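Local coordinates for protein D-glucosaminate-6-phosphate ammonia lyase (PDB 7LCE) that belongs to the pyridoxal-phosphate-dependent aminotransferase-like superfamily of enzymes and carries its cofactor covalently attached, at residues Val107-His112 with Val132-Ser137; Asn138-Trp143 with Gly168-Asp173; His112-Gly117 with His162-Lys167; Ala64-Ile69 with Gly225-Ile230. All blocks are in the same frame, centred on the assembly; numbering follows the deposited sequence. Where two conformers were deposited one is given.

Contact 1 (Val107-His112 with Val132-Ser137)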
# COMPACT_ATOMS: atom_id res chain seq x y z
N VAL A 107 2.19 -25.43 -10.57
CA VAL A 107 0.97 -25.62 -11.35
C VAL A 107 0.61 -27.10 -11.34
O VAL A 107 1.41 -27.95 -11.75
CB VAL A 107 1.14 -25.10 -12.78
CG1 VAL A 107 -0.04 -25.53 -13.63
CG2 VAL A 107 1.28 -23.59 -12.77
N MET A 108 -0.60 -27.41 -10.89
CA MET A 108 -1.07 -28.79 -10.84
C MET A 108 -2.57 -28.82 -11.11
O MET A 108 -3.25 -27.80 -11.04
CB MET A 108 -0.75 -29.44 -9.49
CG MET A 108 -1.45 -28.78 -8.32
SD MET A 108 -1.05 -29.56 -6.75
CE MET A 108 -1.78 -31.18 -6.97
N LEU A 109 -3.06 -30.02 -11.42
CA LEU A 109 -4.49 -30.20 -11.65
C LEU A 109 -5.25 -30.11 -10.33
O LEU A 109 -4.81 -30.62 -9.30
CB LEU A 109 -4.76 -31.55 -12.30
CG LEU A 109 -4.17 -31.83 -13.68
CD1 LEU A 109 -4.57 -33.23 -14.13
CD2 LEU A 109 -4.63 -30.79 -14.68
N ARG A 110 -6.41 -29.45 -10.37
CA ARG A 110 -7.28 -29.43 -9.20
C ARG A 110 -7.71 -30.84 -8.81
O ARG A 110 -7.82 -31.16 -7.62
CB ARG A 110 -8.50 -28.54 -9.45
CG ARG A 110 -9.56 -28.63 -8.37
CD ARG A 110 -10.64 -27.58 -8.54
NE ARG A 110 -10.24 -26.30 -7.96
CZ ARG A 110 -9.79 -25.27 -8.66
NH1 ARG A 110 -9.69 -25.32 -9.98
NH2 ARG A 110 -9.44 -24.16 -8.03
N GLY A 111 -7.93 -31.70 -9.80
CA GLY A 111 -8.25 -33.08 -9.52
C GLY A 111 -7.13 -33.86 -8.87
O GLY A 111 -7.36 -34.98 -8.41
N HIS A 112 -5.91 -33.31 -8.83
CA HIS A 112 -4.78 -33.96 -8.20
C HIS A 112 -4.46 -33.42 -6.81
O HIS A 112 -3.58 -33.96 -6.14
CB HIS A 112 -3.54 -33.84 -9.09
CG HIS A 112 -3.59 -34.70 -10.30
ND1 HIS A 112 -2.52 -34.83 -11.17
CD2 HIS A 112 -4.57 -35.49 -10.80
CE1 HIS A 112 -2.85 -35.66 -12.15
NE2 HIS A 112 -4.09 -36.07 -11.95
N VAL A 132 -1.07 -23.39 -7.87
CA VAL A 132 -1.98 -22.89 -8.89
C VAL A 132 -2.74 -24.08 -9.44
O VAL A 132 -2.15 -24.96 -10.09
CB VAL A 132 -1.23 -22.15 -10.01
CG1 VAL A 132 -2.16 -21.87 -11.18
CG2 VAL A 132 -0.62 -20.86 -9.49
N GLU A 133 -4.05 -24.11 -9.21
CA GLU A 133 -4.88 -25.25 -9.60
C GLU A 133 -5.43 -25.05 -11.01
O GLU A 133 -5.87 -23.96 -11.37
CB GLU A 133 -6.03 -25.45 -8.62
CG GLU A 133 -5.61 -26.05 -7.29
CD GLU A 133 -6.74 -26.04 -6.28
OE1 GLU A 133 -7.30 -24.96 -6.01
OE2 GLU A 133 -7.06 -27.13 -5.74
N VAL A 134 -5.41 -26.13 -11.79
CA VAL A 134 -5.81 -26.10 -13.20
C VAL A 134 -7.08 -26.92 -13.37
O VAL A 134 -7.20 -28.02 -12.81
CB VAL A 134 -4.68 -26.64 -14.10
CG1 VAL A 134 -5.18 -26.85 -15.52
CG2 VAL A 134 -3.51 -25.69 -14.09
N GLY A 135 -8.04 -26.37 -14.11
CA GLY A 135 -9.24 -27.09 -14.44
C GLY A 135 -10.18 -27.23 -13.26
O GLY A 135 -9.99 -26.65 -12.19
N SER A 136 -11.21 -28.04 -13.47
CA SER A 136 -12.18 -28.36 -12.44
C SER A 136 -11.88 -29.74 -11.87
O SER A 136 -10.98 -30.45 -12.32
CB SER A 136 -13.60 -28.28 -13.01
OG SER A 136 -13.89 -26.98 -13.49
N SER A 137 -12.65 -30.12 -10.84
CA SER A 137 -12.43 -31.41 -10.20
C SER A 137 -12.83 -32.58 -11.11
O SER A 137 -12.37 -33.70 -10.89
CB SER A 137 -13.22 -31.49 -8.89
OG SER A 137 -14.60 -31.28 -9.12

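Contact 2 (Asn138-Trp143 with Gly168-Asp173)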
# COMPACT_ATOMS: atom_id res chain seq x y z
N ASN A 138 -13.67 -32.33 -12.11
CA ASN A 138 -14.12 -33.38 -13.01
C ASN A 138 -13.59 -33.26 -14.42
O ASN A 138 -13.67 -34.23 -15.18
CB ASN A 138 -15.66 -33.42 -13.06
CG ASN A 138 -16.26 -32.13 -13.60
OD1 ASN A 138 -15.83 -31.04 -13.25
ND2 ASN A 138 -17.27 -32.27 -14.46
N LEU A 139 -13.05 -32.10 -14.80
CA LEU A 139 -12.59 -31.87 -16.16
C LEU A 139 -11.41 -30.91 -16.15
O LEU A 139 -11.40 -29.95 -15.37
CB LEU A 139 -13.72 -31.30 -17.04
CG LEU A 139 -13.40 -31.16 -18.53
CD1 LEU A 139 -13.25 -32.52 -19.18
CD2 LEU A 139 -14.47 -30.33 -19.23
N ALA A 140 -10.43 -31.19 -17.00
CA ALA A 140 -9.28 -30.30 -17.16
C ALA A 140 -8.82 -30.38 -18.61
O ALA A 140 -8.55 -31.48 -19.11
CB ALA A 140 -8.15 -30.68 -16.20
N THR A 141 -8.75 -29.24 -19.27
CA THR A 141 -8.32 -29.17 -20.66
C THR A 141 -6.87 -28.70 -20.73
O THR A 141 -6.29 -28.21 -19.76
CB THR A 141 -9.23 -28.25 -21.46
OG1 THR A 141 -9.06 -26.90 -21.02
CG2 THR A 141 -10.69 -28.66 -21.28
N ARG A 142 -6.27 -28.86 -21.92
CA ARG A 142 -4.87 -28.48 -22.07
C ARG A 142 -4.70 -26.96 -22.05
O ARG A 142 -3.75 -26.45 -21.44
CB ARG A 142 -4.29 -29.07 -23.34
CG ARG A 142 -2.85 -28.63 -23.58
CD ARG A 142 -2.05 -29.64 -24.37
NE ARG A 142 -0.70 -29.13 -24.64
CZ ARG A 142 0.32 -29.87 -25.04
NH1 ARG A 142 0.19 -31.18 -25.22
NH2 ARG A 142 1.49 -29.29 -25.26
N TRP A 143 -5.60 -26.23 -22.71
CA TRP A 143 -5.46 -24.77 -22.73
C TRP A 143 -5.54 -24.19 -21.33
O TRP A 143 -4.93 -23.15 -21.05
CB TRP A 143 -6.51 -24.13 -23.64
CG TRP A 143 -7.93 -24.23 -23.15
CD1 TRP A 143 -8.87 -25.13 -23.56
CD2 TRP A 143 -8.57 -23.39 -22.18
NE1 TRP A 143 -10.06 -24.90 -22.91
CE2 TRP A 143 -9.90 -23.85 -22.05
CE3 TRP A 143 -8.15 -22.31 -21.40
CZ2 TRP A 143 -10.81 -23.25 -21.17
CZ3 TRP A 143 -9.06 -21.72 -20.53
CH2 TRP A 143 -10.37 -22.19 -20.43
N GLY A 168 -11.27 -37.48 -16.84
CA GLY A 168 -11.41 -36.06 -17.06
C GLY A 168 -10.14 -35.26 -16.87
O GLY A 168 -10.15 -34.05 -17.13
N MET A 169 -9.06 -35.88 -16.42
CA MET A 169 -7.80 -35.20 -16.17
C MET A 169 -6.86 -35.34 -17.36
O MET A 169 -7.04 -36.20 -18.22
CB MET A 169 -7.13 -35.75 -14.90
CG MET A 169 -7.99 -35.63 -13.65
SD MET A 169 -8.30 -33.92 -13.16
CE MET A 169 -10.00 -33.72 -13.70
N LEU A 170 -5.86 -34.47 -17.40
CA LEU A 170 -4.87 -34.50 -18.47
C LEU A 170 -3.93 -35.68 -18.29
O LEU A 170 -3.75 -36.22 -17.20
CB LEU A 170 -4.08 -33.19 -18.49
CG LEU A 170 -4.89 -31.93 -18.81
CD1 LEU A 170 -4.05 -30.68 -18.60
CD2 LEU A 170 -5.41 -31.99 -20.24
N SER A 171 -3.31 -36.08 -19.40
CA SER A 171 -2.37 -37.19 -19.38
C SER A 171 -0.98 -36.70 -18.97
O SER A 171 -0.68 -35.51 -19.00
CB SER A 171 -2.30 -37.86 -20.75
OG SER A 171 -1.74 -36.97 -21.71
N ILE A 172 -0.13 -37.66 -18.59
CA ILE A 172 1.25 -37.33 -18.26
C ILE A 172 1.97 -36.75 -19.46
O ILE A 172 2.88 -35.92 -19.31
CB ILE A 172 1.97 -38.58 -17.71
CG1 ILE A 172 3.43 -38.25 -17.36
CG2 ILE A 172 1.89 -39.73 -18.70
CD1 ILE A 172 3.58 -37.19 -16.29
N ASP A 173 1.57 -37.15 -20.67
CA ASP A 173 2.18 -36.59 -21.87
C ASP A 173 1.90 -35.10 -21.99
O ASP A 173 2.78 -34.32 -22.40
CB ASP A 173 1.67 -37.32 -23.12
CG ASP A 173 2.07 -38.79 -23.13
OD1 ASP A 173 3.21 -39.10 -22.73
OD2 ASP A 173 1.24 -39.62 -23.55

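Contact 3 (His112-Gly117 with His162-Lys167)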
# COMPACT_ATOMS: atom_id res chain seq x y z
N HIS A 112 -5.91 -33.31 -8.83
CA HIS A 112 -4.78 -33.96 -8.20
C HIS A 112 -4.46 -33.42 -6.81
O HIS A 112 -3.58 -33.96 -6.14
CB HIS A 112 -3.54 -33.84 -9.09
CG HIS A 112 -3.59 -34.70 -10.30
ND1 HIS A 112 -2.52 -34.83 -11.17
CD2 HIS A 112 -4.57 -35.49 -10.80
CE1 HIS A 112 -2.85 -35.66 -12.15
NE2 HIS A 112 -4.09 -36.07 -11.95
N ASN A 113 -5.16 -32.37 -6.37
CA ASN A 113 -4.94 -31.85 -5.03
C ASN A 113 -5.58 -32.81 -4.03
O ASN A 113 -6.75 -32.66 -3.68
CB ASN A 113 -5.52 -30.44 -4.88
CG ASN A 113 -5.06 -29.75 -3.63
OD1 ASN A 113 -4.73 -30.39 -2.63
ND2 ASN A 113 -5.04 -28.42 -3.66
N VAL A 114 -4.80 -33.78 -3.55
CA VAL A 114 -5.34 -34.89 -2.79
C VAL A 114 -4.79 -34.89 -1.37
O VAL A 114 -3.75 -34.29 -1.07
CB VAL A 114 -5.04 -36.24 -3.47
CG1 VAL A 114 -5.76 -36.32 -4.81
CG2 VAL A 114 -3.54 -36.41 -3.66
N ASP A 115 -5.53 -35.57 -0.49
CA ASP A 115 -5.16 -35.74 0.91
C ASP A 115 -4.82 -37.22 1.12
O ASP A 115 -5.69 -38.08 0.96
CB ASP A 115 -6.31 -35.31 1.83
CG ASP A 115 -5.89 -35.17 3.28
OD1 ASP A 115 -5.22 -36.08 3.81
OD2 ASP A 115 -6.24 -34.15 3.91
N TYR A 116 -3.57 -37.49 1.48
CA TYR A 116 -3.10 -38.85 1.74
C TYR A 116 -2.85 -39.09 3.22
O TYR A 116 -1.98 -39.88 3.59
CB TYR A 116 -1.83 -39.14 0.93
CG TYR A 116 -0.75 -38.09 1.10
CD1 TYR A 116 0.10 -38.13 2.20
CD2 TYR A 116 -0.59 -37.08 0.17
CE1 TYR A 116 1.09 -37.18 2.37
CE2 TYR A 116 0.41 -36.12 0.33
CZ TYR A 116 1.24 -36.18 1.43
OH TYR A 116 2.23 -35.24 1.60
N GLY A 117 -3.63 -38.43 4.08
CA GLY A 117 -3.36 -38.40 5.51
C GLY A 117 -2.92 -37.01 5.91
O GLY A 117 -3.26 -36.51 6.99
N HIS A 162 -4.40 -43.35 -6.73
CA HIS A 162 -5.84 -43.60 -6.72
C HIS A 162 -6.59 -42.50 -5.98
O HIS A 162 -7.81 -42.39 -6.15
CB HIS A 162 -6.13 -44.97 -6.11
CG HIS A 162 -5.83 -45.06 -4.65
ND1 HIS A 162 -4.55 -45.20 -4.16
CD2 HIS A 162 -6.64 -45.04 -3.57
CE1 HIS A 162 -4.58 -45.25 -2.84
NE2 HIS A 162 -5.84 -45.16 -2.45
N HIS A 163 -5.89 -41.71 -5.17
CA HIS A 163 -6.51 -40.55 -4.54
C HIS A 163 -6.96 -39.52 -5.57
O HIS A 163 -7.96 -38.82 -5.36
CB HIS A 163 -5.55 -39.88 -3.56
CG HIS A 163 -5.24 -40.69 -2.34
ND1 HIS A 163 -6.22 -41.15 -1.49
CD2 HIS A 163 -4.06 -41.09 -1.81
CE1 HIS A 163 -5.66 -41.82 -0.50
NE2 HIS A 163 -4.35 -41.80 -0.67
N CYS A 164 -6.24 -39.41 -6.68
CA CYS A 164 -6.54 -38.40 -7.69
C CYS A 164 -7.79 -38.76 -8.47
O CYS A 164 -8.20 -39.92 -8.56
CB CYS A 164 -5.36 -38.23 -8.64
SG CYS A 164 -3.81 -37.79 -7.84
N VAL A 165 -8.41 -37.73 -9.05
CA VAL A 165 -9.53 -37.94 -9.96
C VAL A 165 -9.02 -38.68 -11.20
O VAL A 165 -8.03 -38.27 -11.82
CB VAL A 165 -10.19 -36.61 -10.33
CG1 VAL A 165 -11.39 -36.84 -11.23
CG2 VAL A 165 -10.60 -35.86 -9.07
N GLN A 166 -9.69 -39.78 -11.54
CA GLN A 166 -9.21 -40.63 -12.63
C GLN A 166 -9.57 -40.05 -13.99
O GLN A 166 -8.70 -39.62 -14.75
CB GLN A 166 -9.77 -42.05 -12.46
CG GLN A 166 -9.40 -42.71 -11.13
CD GLN A 166 -7.90 -42.91 -10.97
OE1 GLN A 166 -7.17 -43.08 -11.96
NE2 GLN A 166 -7.43 -42.89 -9.73
N LYS A 167 -10.86 -40.04 -14.32
CA LYS A 167 -11.30 -39.57 -15.63
C LYS A 167 -11.46 -38.06 -15.65
O LYS A 167 -11.73 -37.42 -14.63
CB LYS A 167 -12.60 -40.25 -16.04
CG LYS A 167 -12.44 -41.71 -16.44
CD LYS A 167 -13.74 -42.29 -16.98
CE LYS A 167 -13.59 -43.77 -17.31
NZ LYS A 167 -14.83 -44.33 -17.91

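Contact 4 (Ala64-Ile69 with Gly225-Ile230)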
# COMPACT_ATOMS: atom_id res chain seq x y z
N ALA A 64 17.34 -43.13 -14.49
CA ALA A 64 17.52 -41.69 -14.57
C ALA A 64 19.01 -41.34 -14.47
O ALA A 64 19.86 -42.20 -14.24
CB ALA A 64 16.73 -40.98 -13.48
N GLU A 65 19.32 -40.05 -14.63
CA GLU A 65 20.71 -39.62 -14.60
C GLU A 65 21.26 -39.66 -13.18
O GLU A 65 22.38 -40.14 -12.96
CB GLU A 65 20.83 -38.23 -15.21
CG GLU A 65 20.29 -38.14 -16.62
CD GLU A 65 20.34 -36.73 -17.19
OE1 GLU A 65 20.48 -35.78 -16.39
OE2 GLU A 65 20.23 -36.58 -18.42
N ASP A 66 20.50 -39.16 -12.21
CA ASP A 66 20.94 -39.13 -10.82
C ASP A 66 19.73 -39.31 -9.91
O ASP A 66 18.58 -39.30 -10.37
CB ASP A 66 21.70 -37.84 -10.49
CG ASP A 66 22.62 -37.98 -9.29
OD1 ASP A 66 22.64 -39.06 -8.67
OD2 ASP A 66 23.33 -37.00 -8.97
N SER A 67 20.00 -39.49 -8.62
CA SER A 67 18.94 -39.69 -7.64
C SER A 67 19.39 -39.12 -6.30
O SER A 67 20.58 -38.92 -6.05
CB SER A 67 18.58 -41.17 -7.49
OG SER A 67 18.06 -41.70 -8.69
N TYR A 68 18.41 -38.85 -5.44
CA TYR A 68 18.67 -38.32 -4.10
C TYR A 68 17.69 -38.96 -3.13
O TYR A 68 16.48 -38.95 -3.36
CB TYR A 68 18.52 -36.79 -4.08
CG TYR A 68 18.71 -36.17 -2.71
CD1 TYR A 68 19.95 -36.17 -2.10
CD2 TYR A 68 17.65 -35.58 -2.05
CE1 TYR A 68 20.13 -35.60 -0.85
CE2 TYR A 68 17.81 -35.00 -0.80
CZ TYR A 68 19.06 -35.02 -0.20
OH TYR A 68 19.23 -34.45 1.04
N ILE A 69 18.22 -39.51 -2.04
CA ILE A 69 17.42 -40.23 -1.05
C ILE A 69 16.91 -39.26 -0.00
O ILE A 69 17.64 -38.38 0.46
CB ILE A 69 18.23 -41.37 -0.40
CG1 ILE A 69 18.63 -42.41 -1.45
CG2 ILE A 69 17.44 -42.02 0.72
CD1 ILE A 69 19.28 -43.64 -0.85
N GLY A 225 15.69 -38.43 -11.39
CA GLY A 225 15.46 -37.60 -12.56
C GLY A 225 16.75 -37.10 -13.18
O GLY A 225 17.78 -37.78 -13.12
N ARG A 226 16.67 -35.92 -13.78
CA ARG A 226 17.82 -35.36 -14.48
C ARG A 226 18.85 -34.84 -13.48
O ARG A 226 18.50 -34.33 -12.41
CB ARG A 226 17.38 -34.25 -15.44
CG ARG A 226 16.37 -34.72 -16.47
CD ARG A 226 16.35 -33.82 -17.69
NE ARG A 226 15.50 -34.36 -18.74
CZ ARG A 226 15.87 -35.30 -19.59
NH1 ARG A 226 17.08 -35.84 -19.54
NH2 ARG A 226 15.01 -35.72 -20.52
N LYS A 227 20.12 -34.97 -13.85
CA LYS A 227 21.21 -34.64 -12.93
C LYS A 227 21.21 -33.17 -12.53
O LYS A 227 21.54 -32.84 -11.39
CB LYS A 227 22.55 -35.02 -13.55
CG LYS A 227 23.70 -35.10 -12.55
CD LYS A 227 24.98 -35.58 -13.22
CE LYS A 227 26.08 -35.82 -12.20
NZ LYS A 227 27.34 -36.27 -12.85
N THR A 228 20.83 -32.27 -13.44
CA THR A 228 20.85 -30.85 -13.12
C THR A 228 19.84 -30.50 -12.03
O THR A 228 20.11 -29.65 -11.17
CB THR A 228 20.58 -30.01 -14.37
OG1 THR A 228 19.33 -30.38 -14.95
CG2 THR A 228 21.69 -30.23 -15.40
N TRP A 229 18.67 -31.16 -12.03
CA TRP A 229 17.67 -30.88 -11.01
C TRP A 229 17.90 -31.69 -9.74
O TRP A 229 17.62 -31.19 -8.64
CB TRP A 229 16.26 -31.15 -11.56
CG TRP A 229 15.82 -30.13 -12.56
CD1 TRP A 229 15.63 -30.31 -13.90
CD2 TRP A 229 15.54 -28.75 -12.30
NE1 TRP A 229 15.23 -29.13 -14.49
CE2 TRP A 229 15.17 -28.16 -13.53
CE3 TRP A 229 15.56 -27.95 -11.15
CZ2 TRP A 229 14.82 -26.82 -13.63
CZ3 TRP A 229 15.21 -26.62 -11.26
CH2 TRP A 229 14.85 -26.06 -12.49
N ILE A 230 18.38 -32.92 -9.87
CA ILE A 230 18.73 -33.70 -8.68
C ILE A 230 19.81 -32.98 -7.88
O ILE A 230 19.80 -33.00 -6.64
CB ILE A 230 19.16 -35.13 -9.07
CG1 ILE A 230 17.98 -35.89 -9.67
CG2 ILE A 230 19.68 -35.88 -7.86
CD1 ILE A 230 16.84 -36.11 -8.70

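Contact 1 (Val107-His112 with Val132-Ser137)
Val107 and Val132 pair in parallel register on two neighbouring strands. Three backbone hydrogen bonds join the two segments. Met108 N donates to Val132 O (3.0 Å), Val134 N to Met108 O, and Arg110 N to Val134 O (2.9 Å). CA-H...O contacts from Val107 and Glu133 support these bonds.

Apolar contacts run beside the backbone. Val107 CG1 lies against Val134 CG2 at 3.5 Å, and Val107 CG2 meets Val132 CB. Leu109 CD2 touches Val134 CG1 at 4.1 Å. This is the strand pairing of a beta-alpha-beta unit, in which helix 120-126 joins strands 105-109 and 130-134. The second strand is outermost in the mixed sheet of this chain.

The polar contacts centre on Arg110, just past the end of its strand. The Arg110 chain bends at chi3 (-83°), and its guanidinium lies with one face toward Glu133 CB. Arg110 NH1 donates to Gly135 O, which sits in the guanidinium plane, at 2.6 Å. Arg110 NH2 forms a salt bridge with Glu133 OE1 at 3.0 Å, the guanidinium and carboxylate planes 51° apart. The other oxygen, Glu133 OE2, makes a salt bridge with Arg110 NE of the second subunit, and the reverse bridge forms too. Ser137 OG bonds to Asn113 O of that subunit.

Contact 2 (Asn138-Trp143 with Gly168-Asp173)
Leu139 and Gly168 bring the two loops close, with their CA atoms 4.4 Å apart. One backbone hydrogen bond joins the segments, from Ala140 N to Gly168 O at 2.9 Å. Its N-H...O angle is 134°, so it is bent at the hydrogen. Gly168 O also receives a CA-H contact from Leu139. In return Gly168 CA points its hydrogen at Asn138 O, at 3.5 Å. Gly168 has a positive phi of 90°, and its CA comes right up to the other segment. A CB here would clash with Asn138 O, and these backbone angles by themselves call for glycine.

Met169 leaves the backbone away from the other segment, but its chain bends at chi2 and chi3. The methyl Met169 CE therefore turns back and lies 3.6 Å from Leu139 N. The same methyl touches Ala140 CB. Leu170 reaches across with both branches. Leu170 CD2 lies 3.4 Å from Ala140 O, and Leu170 CD1 lies 3.5 Å from Thr141 O. Ala140 CB points toward the second segment and meets Leu170 CG. Leu109 of strand 105-109 packs on Ala140, Met169 and Leu170.

Asn138 OD1 accepts from Asp115 N of the second subunit, and Arg142 NH1 bonds to Gln177 OE1.

Both segments lead into helices, with Thr141 and Ser171 at the N-cap positions. Ser171 OG caps a backbone N in the first turn, and Asp174 OD2 accepts from Ser171 N. This reciprocal pattern is consistent with a capping box at the start of helix 172-181.

Contact 3 (His112-Gly117 with His162-Lys167)
His163, Cys164 and Val114 account for most of the buried surface where two loops meet. His163 CB lies 3.7 Å from Val114 CB, and the two side chains cross at about a right angle. Val114 CG1, anti to its own carbonyl carbon (chi1 -65°), reaches His163 O at 3.4 Å. Val114 CG1 also touches Cys164 SG at 3.9 Å.

The His163 ring has neighbours on both faces. Asp115 O sits over the centre of one face, 3.9 Å above the plane. His162 NE2 lies toward the rim of the other. Tyr116 CB approaches His163 NE2 obliquely at 4.0 Å.

Cys164 faces His112. Cys164 CB lies 3.6 Å from His112 CD2, and Cys164 SG is 4.2 Å from the centroid of the His112 ring. The sulfur stands 31° off the ring normal, an oblique sulfur-aromatic contact.

The loops follow the neighbouring parallel strands 105-109 and 153-159. Asp115 OD1 closes an Asx turn by accepting from Gly117 N. His163 packs on Asn138 of the second subunit.

Across the two segments the attachment is thus by van der Waals and sulfur-aromatic contact, while Asp115 N bonds to the second subunit.

Contact 4 (Ala64-Ile69 with Gly225-Ile230)
Glu65 and Asp66 both face Gly225, forming a classic beta bulge in an antiparallel strand pair. Asp66 N donates to Gly225 O at 3.2 Å, and Gly225 N returns a bond to Asp66 O. The bond from Glu65 N to Gly225 O is weak. The pair joins strand 66-70, outermost in the sheet of this chain, to strand 221-225, where the chain turns into helix 227-234.

The Glu65 side chain extends over the start of that helix. Its carboxylate is turned 70° from the Arg226 guanidinium. Glu65 OE2 lies at the guanidinium edge, in its plane, and makes a salt bridge with Arg226 NH1 at 3.4 Å. Arg226 has two deposited conformers, so this bridge is doubtful.

Asp66 and Ile230 cross obliquely, with Ile230 CG2 3.9 Å from Asp66 CB. Ile230 CG2 is anti to its backbone N and also reaches Ser67 C (3.6 Å) and Tyr68 CB (4.1 Å). Lys227 CG touches Asp66 CB from the same helix. Asp66 OD2 forms a salt bridge with Lys234, and Ser67 N donates to Asp66 OD1 from above the carboxylate plane.

Lys227 N, in the first turn of the helix, donates a nearly straight bond (172°) to the anti lone pair of Glu65 OE1, at 2.7 Å.

Contacts 1, 2 and 3 form one cluster, with centres 9 to 14 Å apart. Contact 1 pairs two strands at one edge of the mixed sheet. Contacts 2 and 3 join the loops beyond those strands and beyond strand 153-159. Contacts 1 and 3 share His112, and a probable hydrogen bond between Val165 N and Gly111 O also joins them. All three touch the second subunit, so this end of the sheet contributes to the assembly interface. Along the chain, contact 1 closes before contact 2 opens, while contact 3 crosses both. Contact 4 lies at the opposite edge strand, about 26 Å from contact 1 between centres. Its segments enclose all the others in sequence.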